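Local coordinates for FAA hydrolase family protein (PDB 6J5Y), which probably hydrolyses fumarylpyruvate, cleaving a carbon-carbon bond of this diketo acid, at a manganese site that holds pyruvate in this complex, at residues Y33-H36 against A37-M40; M114-R117 against D118-M121; S160-D164 against G165-Q169; L176-S179 against V180-V184. All blocks are in the same frame, centred on the assembly; numbering follows the deposited sequence.

Interaction 1: residues Y33-H36 against A37-M40; sequences YAAH and AREM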
loop_
_atom_site.group_PDB
_atom_site.type_symbol
_atom_site.label_atom_id
_atom_site.label_comp_id
_atom_site.label_asym_id
_atom_site.label_seq_id
_atom_site.Cartn_x
_atom_site.Cartn_y
_atom_site.Cartn_z
ATOM N N TYR A 33 -0.800 -2.896 12.331
ATOM C CA TYR A 33 -1.180 -1.901 13.358
ATOM C C TYR A 33 -2.020 -2.663 14.377
ATOM O O TYR A 33 -2.999 -3.282 13.942
ATOM C CB TYR A 33 -1.950 -0.726 12.751
ATOM C CG TYR A 33 -1.152 0.235 11.897
ATOM C CD1 TYR A 33 -0.871 -0.053 10.573
ATOM C CD2 TYR A 33 -0.723 1.458 12.390
ATOM C CE1 TYR A 33 -0.182 0.837 9.765
ATOM C CE2 TYR A 33 -0.033 2.363 11.591
ATOM C CZ TYR A 33 0.246 2.046 10.271
ATOM O OH TYR A 33 0.947 2.905 9.461
ATOM N N ALA A 34 -1.635 -2.634 15.650
ATOM C CA ALA A 34 -2.280 -3.433 16.722
ATOM C C ALA A 34 -3.781 -3.138 16.732
ATOM O O ALA A 34 -4.568 -4.095 16.746
ATOM C CB ALA A 34 -1.633 -3.134 18.062
ATOM N N ALA A 35 -4.168 -1.859 16.656
ATOM C CA ALA A 35 -5.587 -1.423 16.726
ATOM C C ALA A 35 -6.363 -2.048 15.563
ATOM O O ALA A 35 -7.479 -2.534 15.795
ATOM C CB ALA A 35 -5.686 0.087 16.750
ATOM N N HIS A 36 -5.796 -2.073 14.352
ATOM C CA HIS A 36 -6.430 -2.717 13.166
ATOM C C HIS A 36 -6.553 -4.237 13.352
ATOM O O HIS A 36 -7.637 -4.780 13.055
ATOM C CB HIS A 36 -5.661 -2.410 11.877
ATOM C CG HIS A 36 -6.298 -3.016 10.675
ATOM N ND1 HIS A 36 -7.617 -2.787 10.348
ATOM C CD2 HIS A 36 -5.815 -3.860 9.738
ATOM C CE1 HIS A 36 -7.913 -3.463 9.252
ATOM N NE2 HIS A 36 -6.823 -4.118 8.855
ATOM N N ALA A 37 -5.482 -4.915 13.784
ATOM C CA ALA A 37 -5.500 -6.369 14.094
ATOM C C ALA A 37 -6.680 -6.689 15.022
ATOM O O ALA A 37 -7.451 -7.630 14.697
ATOM C CB ALA A 37 -4.179 -6.808 14.704
ATOM N N ARG A 38 -6.825 -5.928 16.114
ATOM C CA ARG A 38 -7.889 -6.109 17.142
ATOM C C ARG A 38 -9.273 -5.915 16.505
ATOM O O ARG A 38 -10.158 -6.768 16.760
ATOM C CB ARG A 38 -7.702 -5.155 18.327
ATOM C CG ARG A 38 -6.672 -5.613 19.352
ATOM C CD ARG A 38 -6.761 -4.834 20.664
ATOM N NE ARG A 38 -7.349 -3.505 20.487
ATOM C CZ ARG A 38 -6.681 -2.359 20.342
ATOM N NH1 ARG A 38 -5.358 -2.322 20.369
ATOM N NH2 ARG A 38 -7.355 -1.235 20.166
ATOM N N GLU A 39 -9.471 -4.871 15.686
ATOM C CA GLU A 39 -10.804 -4.592 15.071
ATOM C C GLU A 39 -11.178 -5.728 14.100
ATOM O O GLU A 39 -12.379 -5.961 13.892
ATOM C CB GLU A 39 -10.850 -3.193 14.442
ATOM C CG GLU A 39 -10.312 -3.096 13.031
ATOM C CD GLU A 39 -10.533 -1.771 12.310
ATOM O OE1 GLU A 39 -11.468 -1.029 12.679
ATOM O OE2 GLU A 39 -9.784 -1.491 11.358
ATOM N N MET A 40 -10.197 -6.442 13.544
ATOM C CA MET A 40 -10.449 -7.565 12.600
ATOM C C MET A 40 -10.615 -8.878 13.373
ATOM O O MET A 40 -10.877 -9.883 12.720
ATOM C CB MET A 40 -9.324 -7.672 11.570
ATOM C CG MET A 40 -9.214 -6.409 10.728
ATOM S SD MET A 40 -10.686 -6.105 9.691
ATOM C CE MET A 40 -11.073 -4.398 10.058
#
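The imidazole of H36 has the CG of M40 over one face and OE2 of E39 at its edge, in the ring plane; E39 closes the short helix 34-39, which carries H36 into the pyruvate pocket, and M40 follows it directly. M40 CG stands 3.9 Å from the centroid of the H36 ring, a CH-pi contact, and the bent methionine chain brings its CE to 3.4 Å from H36 CE1. At the edge, H36 ND1 donates to E39 OE2 at 2.7 Å, a His-carboxylate hydrogen bond that meets the anti lone pair of the oxygen; ring and carboxylate planes stand 80° apart. E39 reaches it with CG lodged between its own backbone N and carbonyl carbon (chi1 85°) and the chain extended beyond. OE2 takes two N-H donors, the second being the backbone N of G206, which should limit rotation of the imidazole, whose side chain touches the bound pyruvate. R38 lays its guanidinium over the CA of A35. Y33, at the N-cap position, starts the helical ladder: A37 N donates to Y33 O at 3.0 Å, almost straight at 172°.

Interaction 2: residues M114-R117 against D118-M121; sequences MTRR and DLQM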
loop_
_atom_site.group_PDB
_atom_site.type_symbol
_atom_site.label_atom_id
_atom_site.label_comp_id
_atom_site.label_asym_id
_atom_site.label_seq_id
_atom_site.Cartn_x
_atom_site.Cartn_y
_atom_site.Cartn_z
ATOM N N MET A 114 -6.722 -1.316 -1.801
ATOM C CA MET A 114 -8.174 -1.492 -2.058
ATOM C C MET A 114 -8.457 -3.008 -2.036
ATOM O O MET A 114 -7.562 -3.814 -2.369
ATOM C CB MET A 114 -8.611 -0.825 -3.367
ATOM C CG MET A 114 -8.342 0.685 -3.389
ATOM S SD MET A 114 -9.155 1.566 -2.016
ATOM C CE MET A 114 -10.864 1.077 -2.256
ATOM N N THR A 115 -9.585 -3.410 -1.468
ATOM C CA THR A 115 -9.776 -4.810 -1.007
ATOM C C THR A 115 -11.203 -5.262 -1.328
ATOM O O THR A 115 -12.105 -4.522 -0.980
ATOM C CB THR A 115 -9.492 -4.922 0.500
ATOM O OG1 THR A 115 -8.124 -4.565 0.724
ATOM C CG2 THR A 115 -9.733 -6.309 1.048
ATOM N N ARG A 116 -11.400 -6.410 -1.999
ATOM C CA ARG A 116 -12.738 -7.050 -2.080
ATOM C C ARG A 116 -12.873 -7.827 -0.779
ATOM O O ARG A 116 -12.434 -8.964 -0.762
ATOM C CB ARG A 116 -12.881 -7.885 -3.353
ATOM C CG ARG A 116 -12.704 -7.038 -4.609
ATOM C CD ARG A 116 -13.086 -7.719 -5.891
ATOM N NE ARG A 116 -12.114 -8.700 -6.340
ATOM C CZ ARG A 116 -12.042 -9.163 -7.579
ATOM N NH1 ARG A 116 -11.120 -10.056 -7.891
ATOM N NH2 ARG A 116 -12.883 -8.721 -8.503
ATOM N N ARG A 117 -13.325 -7.174 0.290
ATOM C CA ARG A 117 -13.268 -7.730 1.683
ATOM C C ARG A 117 -14.058 -9.052 1.796
ATOM O O ARG A 117 -13.555 -9.984 2.488
ATOM C CB ARG A 117 -13.759 -6.683 2.687
ATOM C CG ARG A 117 -13.708 -7.121 4.145
ATOM C CD ARG A 117 -12.301 -7.189 4.704
ATOM N NE ARG A 117 -11.743 -5.848 4.747
ATOM C CZ ARG A 117 -10.450 -5.527 4.790
ATOM N NH1 ARG A 117 -9.500 -6.453 4.762
ATOM N NH2 ARG A 117 -10.109 -4.254 4.828
ATOM N N ASP A 118 -15.242 -9.141 1.193
ATOM C CA ASP A 118 -16.082 -10.380 1.160
ATOM C C ASP A 118 -15.246 -11.550 0.623
ATOM O O ASP A 118 -15.149 -12.597 1.340
ATOM C CB ASP A 118 -17.417 -10.204 0.415
ATOM C CG ASP A 118 -17.362 -9.491 -0.936
ATOM O OD1 ASP A 118 -16.251 -9.234 -1.443
ATOM O OD2 ASP A 118 -18.445 -9.176 -1.469
ATOM N N LEU A 119 -14.595 -11.363 -0.527
ATOM C CA LEU A 119 -13.711 -12.397 -1.142
ATOM C C LEU A 119 -12.520 -12.701 -0.223
ATOM O O LEU A 119 -12.238 -13.898 0.003
ATOM C CB LEU A 119 -13.240 -11.938 -2.528
ATOM C CG LEU A 119 -14.331 -11.730 -3.579
ATOM C CD1 LEU A 119 -13.713 -11.500 -4.956
ATOM C CD2 LEU A 119 -15.310 -12.906 -3.618
ATOM N N GLN A 120 -11.820 -11.676 0.265
ATOM C CA GLN A 120 -10.636 -11.881 1.129
ATOM C C GLN A 120 -11.036 -12.710 2.359
ATOM O O GLN A 120 -10.293 -13.646 2.751
ATOM C CB GLN A 120 -10.034 -10.524 1.511
ATOM C CG GLN A 120 -8.864 -10.645 2.487
ATOM C CD GLN A 120 -9.289 -10.411 3.916
ATOM O OE1 GLN A 120 -10.053 -9.492 4.204
ATOM N NE2 GLN A 120 -8.817 -11.249 4.823
ATOM N N MET A 121 -12.158 -12.371 2.972
ATOM C CA MET A 121 -12.606 -13.021 4.233
ATOM C C MET A 121 -13.062 -14.444 3.923
ATOM O O MET A 121 -12.747 -15.328 4.722
ATOM C CB MET A 121 -13.706 -12.210 4.922
ATOM C CG MET A 121 -13.160 -10.953 5.578
ATOM S SD MET A 121 -14.440 -9.966 6.423
ATOM C CE MET A 121 -14.790 -11.068 7.794
#
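This is a local strand-to-helix junction, in which the end of strand 105-116 runs directly into helix 117-126; R117 runs along the first helical turn while R116 lies against L119. R116 is the centre of an inverse gamma turn and occupies the N-cap position; its carbonyl O accepts from Q120 N at 3.0 Å, and M121 N bonds to R117 O one step on. The chi1 of R117 (-178°) swings CG away from its amide N, and two further bends lay the chain beside Q120, the two pointing the same way. R117 NH1 donates to Q120 OE1 at 3.1 Å in a nearly straight bond (168°). The amide oxygen lies in the guanidinium plane, yet the donor sits above the amide's own carbonyl plane. T115 CG2 lies over one face of the guanidinium. The stronger partner of R117 is E82, a manganese ligand that also lines the pyruvate pocket and forms a salt bridge with NH2; R117 is thus a second-shell residue to the metal, and Q120 may steady it. M121 SD packs on the aliphatic part of R117, 3.7 Å from its CG. R116 instead points its guanidinium toward I132 O and S74 O, to which NH1 and NH2 bond. D118, bonded to T76 and G77, also accepts from the N of L119 through OD1. L119 CD1 covers one face of the R116 guanidinium, 3.5 Å from NE.

Interaction 3: residues S160-D164 against G165-Q169; sequences SLQVD and GEDRQ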
loop_
_atom_site.group_PDB
_atom_site.type_symbol
_atom_site.label_atom_id
_atom_site.label_comp_id
_atom_site.label_asym_id
_atom_site.label_seq_id
_atom_site.Cartn_x
_atom_site.Cartn_y
_atom_site.Cartn_z
ATOM N N SER A 160 -3.875 9.317 7.668
ATOM C CA SER A 160 -5.318 9.627 7.770
ATOM C C SER A 160 -6.023 9.300 6.452
ATOM O O SER A 160 -5.398 9.445 5.356
ATOM C CB SER A 160 -5.498 11.059 8.148
ATOM O OG SER A 160 -5.173 11.880 7.032
ATOM N N LEU A 161 -7.281 8.887 6.560
ATOM C CA LEU A 161 -8.165 8.632 5.404
ATOM C C LEU A 161 -9.524 9.221 5.734
ATOM O O LEU A 161 -10.093 8.865 6.805
ATOM C CB LEU A 161 -8.300 7.136 5.128
ATOM C CG LEU A 161 -9.017 6.796 3.823
ATOM C CD1 LEU A 161 -8.570 5.444 3.320
ATOM C CD2 LEU A 161 -10.522 6.805 3.981
ATOM N N GLN A 162 -10.022 10.083 4.858
ATOM C CA GLN A 162 -11.392 10.599 5.015
ATOM C C GLN A 162 -12.209 10.134 3.818
ATOM O O GLN A 162 -11.641 9.936 2.709
ATOM C CB GLN A 162 -11.382 12.104 5.274
ATOM C CG GLN A 162 -10.751 12.928 4.170
ATOM C CD GLN A 162 -11.125 14.381 4.313
ATOM O OE1 GLN A 162 -11.868 14.927 3.498
ATOM N NE2 GLN A 162 -10.638 14.993 5.382
ATOM N N VAL A 163 -13.490 9.861 4.069
ATOM C CA VAL A 163 -14.462 9.554 2.998
ATOM C C VAL A 163 -15.551 10.614 3.086
ATOM O O VAL A 163 -16.188 10.719 4.167
ATOM C CB VAL A 163 -15.028 8.126 3.111
ATOM C CG1 VAL A 163 -16.125 7.895 2.091
ATOM C CG2 VAL A 163 -13.924 7.074 2.980
ATOM N N ASP A 164 -15.750 11.350 1.992
ATOM C CA ASP A 164 -16.814 12.378 1.865
ATOM C C ASP A 164 -16.711 13.336 3.051
ATOM O O ASP A 164 -17.758 13.643 3.635
ATOM C CB ASP A 164 -18.185 11.710 1.792
ATOM C CG ASP A 164 -18.414 10.936 0.503
ATOM O OD1 ASP A 164 -17.765 11.270 -0.513
ATOM O OD2 ASP A 164 -19.252 10.026 0.516
ATOM N N GLY A 165 -15.485 13.728 3.421
ATOM C CA GLY A 165 -15.202 14.774 4.428
ATOM C C GLY A 165 -15.147 14.237 5.852
ATOM O O GLY A 165 -14.839 15.048 6.767
ATOM N N GLU A 166 -15.427 12.939 6.043
ATOM C CA GLU A 166 -15.555 12.265 7.369
ATOM C C GLU A 166 -14.271 11.473 7.622
ATOM O O GLU A 166 -13.930 10.634 6.777
ATOM C CB GLU A 166 -16.745 11.297 7.413
ATOM C CG GLU A 166 -18.105 11.940 7.189
ATOM C CD GLU A 166 -18.820 12.518 8.406
ATOM O OE1 GLU A 166 -18.550 12.044 9.542
ATOM O OE2 GLU A 166 -19.671 13.438 8.219
ATOM N N ASP A 167 -13.580 11.728 8.725
ATOM C CA ASP A 167 -12.377 10.943 9.088
ATOM C C ASP A 167 -12.828 9.504 9.316
ATOM O O ASP A 167 -13.899 9.297 9.917
ATOM C CB ASP A 167 -11.635 11.535 10.289
ATOM C CG ASP A 167 -10.948 12.833 9.922
ATOM O OD1 ASP A 167 -10.363 12.889 8.813
ATOM O OD2 ASP A 167 -11.019 13.787 10.734
ATOM N N ARG A 168 -12.066 8.562 8.779
ATOM C CA ARG A 168 -12.329 7.111 8.900
ATOM C C ARG A 168 -11.090 6.466 9.526
ATOM O O ARG A 168 -11.253 5.646 10.438
ATOM C CB ARG A 168 -12.745 6.578 7.527
ATOM C CG ARG A 168 -13.895 7.347 6.887
ATOM C CD ARG A 168 -15.235 7.276 7.611
ATOM N NE ARG A 168 -15.671 5.896 7.682
ATOM C CZ ARG A 168 -16.374 5.269 6.742
ATOM N NH1 ARG A 168 -16.683 3.996 6.900
ATOM N NH2 ARG A 168 -16.841 5.916 5.689
ATOM N N GLN A 169 -9.892 6.872 9.100
ATOM C CA GLN A 169 -8.615 6.392 9.686
ATOM C C GLN A 169 -7.742 7.585 10.064
ATOM O O GLN A 169 -7.608 8.520 9.264
ATOM C CB GLN A 169 -7.869 5.476 8.714
ATOM C CG GLN A 169 -8.738 4.360 8.180
ATOM C CD GLN A 169 -7.944 3.444 7.286
ATOM O OE1 GLN A 169 -7.746 3.736 6.101
ATOM N NE2 GLN A 169 -7.462 2.349 7.858
#
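The carbonyl oxygen of L161 is gripped by two successive amides of the facing strand: R168 N at 2.8 Å, nearly in line with the C=O bond, and Q169 N at 3.0 Å, in the carbonyl plane on a lone pair. Two residues thus face one, a classic beta bulge in the hairpin of strands 158-163 and 166-172. L161 N returns the bond to Q169 O at 2.7 Å. Toward the tip, V163 and E166 form a second hydrogen-bonded pair and close a type I' turn through D164 and G165, both with positive phi; D164 OD1 bonds outward to R215 N. The bulge turns R168 back across the hairpin: bent at chi2 and chi3, its chain brings CG to 3.9 Å from V163 CG2, while NH2 lies 3.8 Å from V163 CB. Q169 OE1 rests 3.4 Å from L161 CD1, but its polar partner is I83 N on strand 79-89, and NE2 bonds to T203 OG1, a hydroxyl of a pyruvate-pocket residue. On the face shared with D167, Q162 brings OE1 to 3.5 Å from G165 CA. The chemistry divides accordingly: backbone bonds set the register, R168 covers V163 with both its CG and its guanidinium, and the buried amide of Q169 is satisfied at both ends, tying this outer hairpin to strand 79-89 and the pocket wall.

Interaction 4: residues L176-S179 against V180-V184; sequences LIWS and VAETV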
loop_
_atom_site.group_PDB
_atom_site.type_symbol
_atom_site.label_atom_id
_atom_site.label_comp_id
_atom_site.label_asym_id
_atom_site.label_seq_id
_atom_site.Cartn_x
_atom_site.Cartn_y
_atom_site.Cartn_z
ATOM N N LEU A 176 3.350 1.199 13.626
ATOM C CA LEU A 176 3.638 -0.028 12.830
ATOM C C LEU A 176 4.219 -1.066 13.791
ATOM O O LEU A 176 5.128 -0.680 14.561
ATOM C CB LEU A 176 4.646 0.273 11.711
ATOM C CG LEU A 176 4.138 1.090 10.519
ATOM C CD1 LEU A 176 5.296 1.429 9.578
ATOM C CD2 LEU A 176 3.057 0.345 9.759
ATOM N N ILE A 177 3.733 -2.309 13.751
ATOM C CA ILE A 177 4.257 -3.407 14.618
ATOM C C ILE A 177 5.663 -3.749 14.118
ATOM O O ILE A 177 6.608 -3.708 14.919
ATOM C CB ILE A 177 3.330 -4.637 14.655
ATOM C CG1 ILE A 177 1.944 -4.300 15.226
ATOM C CG2 ILE A 177 4.000 -5.761 15.431
ATOM C CD1 ILE A 177 0.873 -5.364 14.988
ATOM N N TRP A 178 5.797 -4.048 12.831
ATOM C CA TRP A 178 7.101 -4.062 12.122
ATOM C C TRP A 178 7.282 -2.716 11.417
ATOM O O TRP A 178 6.601 -2.463 10.438
ATOM C CB TRP A 178 7.207 -5.242 11.151
ATOM C CG TRP A 178 7.276 -6.580 11.822
ATOM C CD1 TRP A 178 7.594 -6.866 13.123
ATOM C CD2 TRP A 178 7.047 -7.841 11.185
ATOM N NE1 TRP A 178 7.575 -8.216 13.335
ATOM C CE2 TRP A 178 7.222 -8.841 12.172
ATOM C CE3 TRP A 178 6.701 -8.217 9.884
ATOM C CZ2 TRP A 178 7.080 -10.197 11.884
ATOM C CZ3 TRP A 178 6.566 -9.556 9.603
ATOM C CH2 TRP A 178 6.730 -10.524 10.596
ATOM N N SER A 179 8.174 -1.881 11.937
ATOM C CA SER A 179 8.610 -0.603 11.320
ATOM C C SER A 179 9.024 -0.845 9.864
ATOM O O SER A 179 9.234 -2.011 9.478
ATOM C CB SER A 179 9.764 -0.032 12.115
ATOM O OG SER A 179 10.913 -0.880 12.003
ATOM N N VAL A 180 9.231 0.219 9.095
ATOM C CA VAL A 180 9.754 0.111 7.712
ATOM C C VAL A 180 11.000 -0.779 7.735
ATOM O O VAL A 180 11.111 -1.688 6.875
ATOM C CB VAL A 180 10.034 1.496 7.100
ATOM C CG1 VAL A 180 10.820 1.359 5.804
ATOM C CG2 VAL A 180 8.739 2.266 6.867
ATOM N N ALA A 181 11.927 -0.511 8.655
ATOM C CA ALA A 181 13.241 -1.188 8.753
ATOM C C ALA A 181 13.052 -2.684 9.000
ATOM O O ALA A 181 13.700 -3.474 8.346
ATOM C CB ALA A 181 14.063 -0.561 9.864
ATOM N N GLU A 182 12.211 -3.035 9.961
ATOM C CA GLU A 182 11.836 -4.435 10.252
ATOM C C GLU A 182 11.176 -5.104 9.032
ATOM O O GLU A 182 11.501 -6.288 8.762
ATOM C CB GLU A 182 10.887 -4.438 11.438
ATOM C CG GLU A 182 11.586 -4.280 12.770
ATOM C CD GLU A 182 10.636 -3.872 13.875
ATOM O OE1 GLU A 182 9.903 -2.894 13.676
ATOM O OE2 GLU A 182 10.610 -4.541 14.908
ATOM N N THR A 183 10.227 -4.435 8.368
ATOM C CA THR A 183 9.461 -5.044 7.239
ATOM C C THR A 183 10.444 -5.329 6.098
ATOM O O THR A 183 10.345 -6.384 5.464
ATOM C CB THR A 183 8.246 -4.200 6.806
ATOM O OG1 THR A 183 8.668 -2.958 6.253
ATOM C CG2 THR A 183 7.278 -3.920 7.929
ATOM N N VAL A 184 11.366 -4.410 5.815
ATOM C CA VAL A 184 12.384 -4.612 4.743
ATOM C C VAL A 184 13.303 -5.784 5.116
ATOM O O VAL A 184 13.492 -6.650 4.272
ATOM C CB VAL A 184 13.159 -3.310 4.487
ATOM C CG1 VAL A 184 14.423 -3.520 3.676
ATOM C CG2 VAL A 184 12.247 -2.269 3.858
#
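S179 turns OG between its backbone N and carbonyl carbon (chi1 66°), while E182 sets CG anti to its carbonyl carbon (chi1 -79°), and the extended E182 chain carries OE1 back to the S179 hydroxyl and amide across the first turn of helix 180-190. S179 OG accepts from E182 N at 3.2 Å along an almost straight N-H line (173°). In return, E182 OE1 accepts from S179 N at 2.7 Å and from S179 OG, the hydroxyl being the donor, at 2.8 Å. Both donors approach on the anti side of the carboxylate and reach OE1 from opposite faces of its plane, which gives one oxygen two holds and pins the glutamate over the helix start. The negative charge here would probably suit the positive end of the helix dipole. The first helical backbone bond, T183 N to S179 O, measures 2.8 Å. T183 OG1 bonds back to V180 O, which V184 N also meets, and leaves its CG2 methyl 3.5 Å from W178 CB. That CB also touches E182 CB at 3.8 Å; the indole continues to an edge-to-face contact with Y186. L176 CD1 makes a looser apolar contact with V180 CG2. Reciprocal side-chain-to-backbone bonds between S179 and E182 make this a capping box, the classic N-terminal signature where a loop enters a helix.

How the interactions relate
All four contacts are local, and each is partly buried. Interactions 1, 2 and 4 fall at helix starts, whereas interaction 3 is a hairpin tip at the edge of a sheet and has the most exposed residues. Interactions 1 and 2 border the active site, their centres 16 Å apart: the first through the pocket histidine H36, the second through R117 and its bridge to the metal ligand E82. Interaction 4 lies farther from the site but touches interaction 1, where L176 CD2 packs 3.3 Å from Y33 CE1. Histidine-carboxylate and arginine-amide bonds mark the pocket side, a capping box the loop end, and backbone pairing the hairpin, where Q169, bonded to T203, is the side-chain exception.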